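Local coordinates for SusD-like protein BACOVA_02651 (Bacteroides ovatus, PDB 5E75) that binds polysaccharide at the bacterial cell surface and probably captures xyloglucan before its transport into the periplasm for degradation, at residues Y230-L233 and F234-K237; F268-E271 and V272-G275. All blocks are in the same frame, centred on the assembly; numbering follows the deposited sequence.

Contact 1 of 2, residues Y230-L233 and F234-K237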
ATOM      1  N   TYR A 230      13.555  11.454   2.647  1.00 10.42           N
ATOM      2  CA  TYR A 230      12.409  10.738   2.128  1.00 10.09           C
ATOM      3  C   TYR A 230      12.678  10.169   0.733  1.00  9.40           C
ATOM      4  O   TYR A 230      12.298   9.045   0.452  1.00 10.20           O
ATOM      5  CB  TYR A 230      11.231  11.700   2.087  1.00  9.99           C
ATOM      6  CG  TYR A 230       9.897  11.144   1.634  1.00  8.91           C
ATOM      7  CD1 TYR A 230       9.052  10.511   2.522  1.00  8.52           C
ATOM      8  CD2 TYR A 230       9.473  11.307   0.321  1.00  9.07           C
ATOM      9  CE1 TYR A 230       7.813  10.024   2.117  1.00  8.86           C
ATOM     10  CE2 TYR A 230       8.239  10.830  -0.104  1.00  8.28           C
ATOM     11  CZ  TYR A 230       7.400  10.207   0.805  1.00  9.36           C
ATOM     12  OH  TYR A 230       6.163   9.761   0.379  1.00 10.21           O
ATOM     13  N   GLU A 231      13.334  10.938  -0.139  1.00 11.91           N
ATOM     14  CA  GLU A 231      13.567  10.484  -1.506  1.00 10.33           C
ATOM     15  C   GLU A 231      14.379   9.196  -1.568  1.00 10.24           C
ATOM     16  O   GLU A 231      14.254   8.420  -2.518  1.00 11.36           O
ATOM     17  CB  GLU A 231      14.262  11.576  -2.355  1.00 12.41           C
ATOM     18  CG  GLU A 231      15.709  11.871  -1.933  1.00 13.03           C
ATOM     19  CD  GLU A 231      16.446  12.833  -2.859  1.00 17.27           C
ATOM     20  OE1 GLU A 231      15.907  13.933  -3.095  1.00 22.37           O
ATOM     21  OE2 GLU A 231      17.562  12.493  -3.334  1.00 17.94           O
ATOM     22  N   ASP A 232      15.217   8.971  -0.556  1.00 10.07           N
ATOM     23  CA  ASP A 232      16.088   7.804  -0.555  1.00 10.17           C
ATOM     24  C   ASP A 232      15.322   6.492  -0.410  1.00 10.07           C
ATOM     25  O   ASP A 232      15.819   5.445  -0.815  1.00 10.94           O
ATOM     26  CB  ASP A 232      17.143   7.905   0.549  1.00 11.92           C
ATOM     27  CG  ASP A 232      18.243   8.920   0.231  1.00 15.93           C
ATOM     28  OD1 ASP A 232      18.378   9.332  -0.932  1.00 17.31           O
ATOM     29  OD2 ASP A 232      18.994   9.278   1.154  1.00 15.82           O
ATOM     30  N   LEU A 233      14.110   6.547   0.146  1.00  8.80           N
ATOM     31  CA  LEU A 233      13.306   5.344   0.338  1.00  9.08           C
ATOM     32  C   LEU A 233      12.935   4.686  -0.988  1.00  9.95           C
ATOM     33  O   LEU A 233      12.629   3.499  -1.031  1.00  9.84           O
ATOM     34  CB  LEU A 233      12.006   5.693   1.068  1.00  8.93           C
ATOM     35  CG  LEU A 233      12.115   6.058   2.536  1.00  9.18           C
ATOM     36  CD1 LEU A 233      10.839   6.762   2.983  1.00 10.09           C
ATOM     37  CD2 LEU A 233      12.411   4.828   3.388  1.00 10.64           C
ATOM     38  N   PHE A 234      12.959   5.460  -2.070  1.00  9.25           N
ATOM     39  CA  PHE A 234      12.386   5.031  -3.343  1.00  9.47           C
ATOM     40  C   PHE A 234      13.443   4.923  -4.425  1.00 10.31           C
ATOM     41  O   PHE A 234      13.163   5.072  -5.613  1.00  9.95           O
ATOM     42  CB  PHE A 234      11.225   5.967  -3.697  1.00  8.98           C
ATOM     43  CG  PHE A 234      10.313   6.201  -2.535  1.00  9.49           C
ATOM     44  CD1 PHE A 234       9.449   5.206  -2.103  1.00  8.28           C
ATOM     45  CD2 PHE A 234      10.370   7.387  -1.830  1.00  8.37           C
ATOM     46  CE1 PHE A 234       8.642   5.404  -0.990  1.00  9.02           C
ATOM     47  CE2 PHE A 234       9.553   7.581  -0.712  1.00  8.40           C
ATOM     48  CZ  PHE A 234       8.689   6.604  -0.316  1.00  8.73           C
ATOM     49  N   LYS A 235      14.660   4.585  -3.983  1.00 10.64           N
ATOM     50  CA  LYS A 235      15.787   4.291  -4.854  1.00 10.91           C
ATOM     51  C   LYS A 235      16.207   2.847  -4.621  1.00  9.98           C
ATOM     52  O   LYS A 235      16.236   2.371  -3.480  1.00 11.10           O
ATOM     53  CB  LYS A 235      16.953   5.220  -4.540  1.00 11.20           C
ATOM     54  CG  LYS A 235      16.640   6.676  -4.741  1.00 11.43           C
ATOM     55  CD  LYS A 235      17.784   7.577  -4.290  1.00 12.71           C
ATOM     56  CE  LYS A 235      17.365   9.039  -4.242  1.00 12.90           C
ATOM     57  NZ  LYS A 235      18.439   9.901  -3.701  1.00 15.85           N
ATOM     58  N   TYR A 236      16.526   2.153  -5.702  1.00 10.31           N
ATOM     59  CA  TYR A 236      16.860   0.731  -5.637  1.00 11.64           C
ATOM     60  C   TYR A 236      18.062   0.414  -4.734  1.00 12.00           C
ATOM     61  O   TYR A 236      18.074  -0.615  -4.050  1.00 11.06           O
ATOM     62  CB  TYR A 236      17.061   0.182  -7.058  1.00 14.22           C
ATOM     63  CG  TYR A 236      18.208  -0.779  -7.222  1.00 12.84           C
ATOM     64  CD1 TYR A 236      18.056  -2.118  -6.943  1.00 12.98           C
ATOM     65  CD2 TYR A 236      19.439  -0.332  -7.679  1.00 17.11           C
ATOM     66  CE1 TYR A 236      19.126  -3.003  -7.104  1.00 16.52           C
ATOM     67  CE2 TYR A 236      20.492  -1.177  -7.831  1.00 21.39           C
ATOM     68  CZ  TYR A 236      20.337  -2.509  -7.552  1.00 16.32           C
ATOM     69  OH  TYR A 236      21.422  -3.339  -7.721  1.00 21.56           O
ATOM     70  N   LYS A 237      19.057   1.296  -4.705  1.00 11.13           N
ATOM     71  CA  LYS A 237      20.230   1.062  -3.863  1.00 13.24           C
ATOM     72  C   LYS A 237      19.860   1.009  -2.398  1.00 11.44           C
ATOM     73  O   LYS A 237      20.632   0.492  -1.594  1.00 14.63           O
ATOM     74  CB  LYS A 237      21.287   2.147  -4.062  1.00 16.64           C
ATOM     75  CG  LYS A 237      22.057   2.070  -5.373  1.00 23.87           C
ATOM     76  CD  LYS A 237      22.910   0.833  -5.471  1.00 29.05           C
ATOM     77  CE  LYS A 237      23.966   0.993  -6.557  1.00 28.64           C
ATOM     78  NZ  LYS A 237      24.726  -0.276  -6.739  1.00 37.34           N
TER
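Phe-234 turns an edge of its ring onto the face of Tyr-230, four residues earlier in the same turn. The two centroids are 5.1 Å apart and the planes stand at 61°, an edge-to-face pair in which Phe-234 CE2 lies over one face of the tyrosine, displaced toward the rim, 3.6 Å from Tyr-230 CE2. With its CG anti to the backbone N (chi1 -177°), Tyr-230 carries its ring to where that edge can arrive. The face of Phe-234 is used differently: Leu-233 CB sits over its centre, a CH-pi contact of 3.6 Å to the centroid, and Leu-233 CD1 adds a contact near CZ. With Leu-233 over its face and Tyr-230 at its edge, the Phe-234 ring is probably restrained from turning.

On one flank of this helix-like turn Glu-231, Asp-232 and Lys-235 form a salt-bridge network, one ammonium group holding two acids. The lysine chain, fully extended beyond CG, runs back along the turn and brings NZ to 2.8 Å from Glu-231 OE2 and to 2.8 Å from Asp-232 OD1. The glutamate is met on its anti side, the aspartate almost end-on to its C-O bond. Glu-231 gets there with CG tucked between the backbone N and carbonyl carbon (chi1 68°). One lysine between two carboxylates probably offsets much of their repulsion. The backbone closes the turn with a bond from Phe-234 N to Glu-231 O of 3.3 Å.

The turn lies in the loop between helix 205-221 and strand 244-248. Tyr-230 OH bonds to Glu-414 O and Lys-332 NZ, and Tyr-313 makes a cation-pi contact with Lys-235. The apolar side packs on Arg-359 of strand 355-359, with helix 297-303 against Tyr-230 and Arg-393 of helix 382-393 touching both Tyr-230 and Leu-233.

Contact 2 of 2, residues F268-E271 and V272-G275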
ATOM      1  N   PHE A 268       5.797   7.704 -17.500  1.00 11.56           N
ATOM      2  CA  PHE A 268       5.031   8.454 -18.500  1.00 10.54           C
ATOM      3  C   PHE A 268       5.793   8.685 -19.809  1.00 11.56           C
ATOM      4  O   PHE A 268       5.174   8.971 -20.841  1.00 13.85           O
ATOM      5  CB  PHE A 268       4.590   9.818 -17.932  1.00 11.28           C
ATOM      6  CG  PHE A 268       5.661  10.872 -17.954  1.00  9.52           C
ATOM      7  CD1 PHE A 268       6.667  10.896 -16.999  1.00 10.53           C
ATOM      8  CD2 PHE A 268       5.651  11.858 -18.926  1.00 10.82           C
ATOM      9  CE1 PHE A 268       7.645  11.887 -17.017  1.00 11.81           C
ATOM     10  CE2 PHE A 268       6.624  12.840 -18.948  1.00 11.66           C
ATOM     11  CZ  PHE A 268       7.623  12.851 -17.994  1.00 12.39           C
ATOM     12  N   SER A 269       7.113   8.571 -19.761  1.00 10.49           N
ATOM     13  CA  SER A 269       7.949   8.910 -20.909  1.00 10.61           C
ATOM     14  C   SER A 269       9.313   8.251 -20.843  1.00 12.87           C
ATOM     15  O   SER A 269       9.902   8.115 -19.766  1.00 11.50           O
ATOM     16  CB  SER A 269       8.165  10.412 -20.969  1.00 13.48           C
ATOM     17  OG  SER A 269       9.143  10.720 -21.963  1.00 13.43           O
ATOM     18  N   THR A 270       9.834   7.875 -22.005  1.00 12.56           N
ATOM     19  CA  THR A 270      11.175   7.319 -22.083  1.00 12.41           C
ATOM     20  C   THR A 270      12.243   8.288 -21.590  1.00 11.16           C
ATOM     21  O   THR A 270      13.364   7.874 -21.293  1.00 13.57           O
ATOM     22  CB  THR A 270      11.522   6.888 -23.513  1.00 13.23           C
ATOM     23  OG1 THR A 270      11.407   8.027 -24.387  1.00 13.42           O
ATOM     24  CG2 THR A 270      10.589   5.811 -23.978  1.00 15.72           C
ATOM     25  N   GLU A 271      11.904   9.565 -21.464  1.00 12.14           N
ATOM     26  CA  GLU A 271      12.863  10.533 -20.961  1.00 13.34           C
ATOM     27  C   GLU A 271      13.240  10.290 -19.492  1.00 14.71           C
ATOM     28  O   GLU A 271      14.259  10.807 -19.033  1.00 16.28           O
ATOM     29  CB  GLU A 271      12.336  11.956 -21.152  1.00 15.46           C
ATOM     30  CG  GLU A 271      11.221  12.370 -20.203  1.00 16.03           C
ATOM     31  CD  GLU A 271      10.369  13.527 -20.736  1.00 17.04           C
ATOM     32  OE1 GLU A 271       9.714  13.359 -21.792  1.00 20.29           O
ATOM     33  OE2 GLU A 271      10.341  14.606 -20.104  1.00 17.71           O
ATOM     34  N   VAL A 272      12.426   9.514 -18.768  1.00 12.48           N
ATOM     35  CA  VAL A 272      12.734   9.168 -17.371  1.00 11.47           C
ATOM     36  C   VAL A 272      12.943   7.668 -17.164  1.00 13.90           C
ATOM     37  O   VAL A 272      12.928   7.185 -16.036  1.00 13.83           O
ATOM     38  CB  VAL A 272      11.667   9.715 -16.374  1.00 12.23           C
ATOM     39  CG1 VAL A 272      11.675  11.242 -16.408  1.00 10.10           C
ATOM     40  CG2 VAL A 272      10.274   9.155 -16.668  1.00 11.31           C
ATOM     41  N   THR A 273      13.155   6.937 -18.256  1.00 11.60           N
ATOM     42  CA  THR A 273      13.460   5.513 -18.176  1.00 11.75           C
ATOM     43  C   THR A 273      14.712   5.141 -18.972  1.00 12.13           C
ATOM     44  O   THR A 273      14.960   3.959 -19.206  1.00 13.51           O
ATOM     45  CB  THR A 273      12.327   4.657 -18.754  1.00 11.90           C
ATOM     46  OG1 THR A 273      12.230   4.948 -20.153  1.00 12.10           O
ATOM     47  CG2 THR A 273      11.002   4.924 -18.067  1.00 12.74           C
ATOM     48  N   GLY A 274      15.491   6.133 -19.387  1.00 14.81           N
ATOM     49  CA  GLY A 274      16.695   5.856 -20.159  1.00 15.04           C
ATOM     50  C   GLY A 274      16.406   5.215 -21.507  1.00 17.24           C
ATOM     51  O   GLY A 274      17.244   4.477 -22.051  1.00 17.92           O
ATOM     52  N   GLY A 275      15.216   5.462 -22.040  1.00 14.23           N
ATOM     53  CA  GLY A 275      14.832   4.918 -23.331  1.00 15.04           C
ATOM     54  C   GLY A 275      14.015   3.640 -23.276  1.00 14.04           C
ATOM     55  O   GLY A 275      13.544   3.155 -24.298  1.00 14.56           O
TER
HETATM   56  O   HOH W   1      16.276   8.756 -18.891  1.00 24.62           O
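Val-272 meets Phe-268 on the packed side of this turn, its CG2 methyl lying 3.8 Å from Phe-268 CE1 while the two side chains cross at about a right angle. Phe-268 has its CG between the backbone N and carbonyl carbon (chi1 80°), which brings the ring round to the valine, and Ser-269 CB covers part of one ring face. Tyr-321 of strand 321-322 touches both Phe-268 and Val-272, and Phe-305 and Val-334 also pack on the buried valine. An alanine in place of Val-272 would probably leave a gap beside Phe-268 CE1 and Tyr-321, giving the phenylalanine ring more room to shift.

The opposite character appears at Thr-270, Glu-271, Gly-274 and Gly-275, which are exposed and held mainly through polar atoms. Thr-270 O takes two backbone donors from different elevations: Thr-273 N, well above the carbonyl plane, at 3.2 Å, and Gly-275 N, only 17° from that plane, at 3.1 Å. A water donates to Glu-271 O and accepts from Gly-274 N at 2.8 Å, bridging the two groups. Gly-275 has phi 97°, where a side chain would jam against the preceding carbonyl oxygen.

Ser-269 organises the start of the turn. Its OG accepts from Glu-271 N at 3.0 Å, an ST turn, and gives its own proton to Glu-271 OE1 at 2.7 Å on the anti side of the carboxylate. The other oxygen, OE2, bonds to Tyr-321 OH, while Thr-273 OG1 is paired with Val-276 O. The chemistry is consequently divided: apolar packing of Phe-268 and Val-272, together with Tyr-321, Phe-305 and Val-334, lines the buried side, whereas backbone bonds and one bridging water probably set the shape of the exposed side. Glu-271 links the turn to Tyr-321, the same residue that packs on the valine.

In the fold
Contacts 1 and 2 follow one another along the chain, both within its SusD family region, and both lie on the same side of the molecule's centre. Their centres are 18 Å apart and their nearest atoms about 11 Å, so they do not touch. The centre of contact 1 is 16 Å from the centre of the chain, that of contact 2 25 Å; four residues of contact 2 are exposed, none of those touching in contact 1. Each is a turn within a loop: residues 230-237 lead into strand 244-248, residues 268-275 from helix 263-266 toward strand 283-284. Neither contact is known to line a xyloglucan site, and both are read here as packing within the fold.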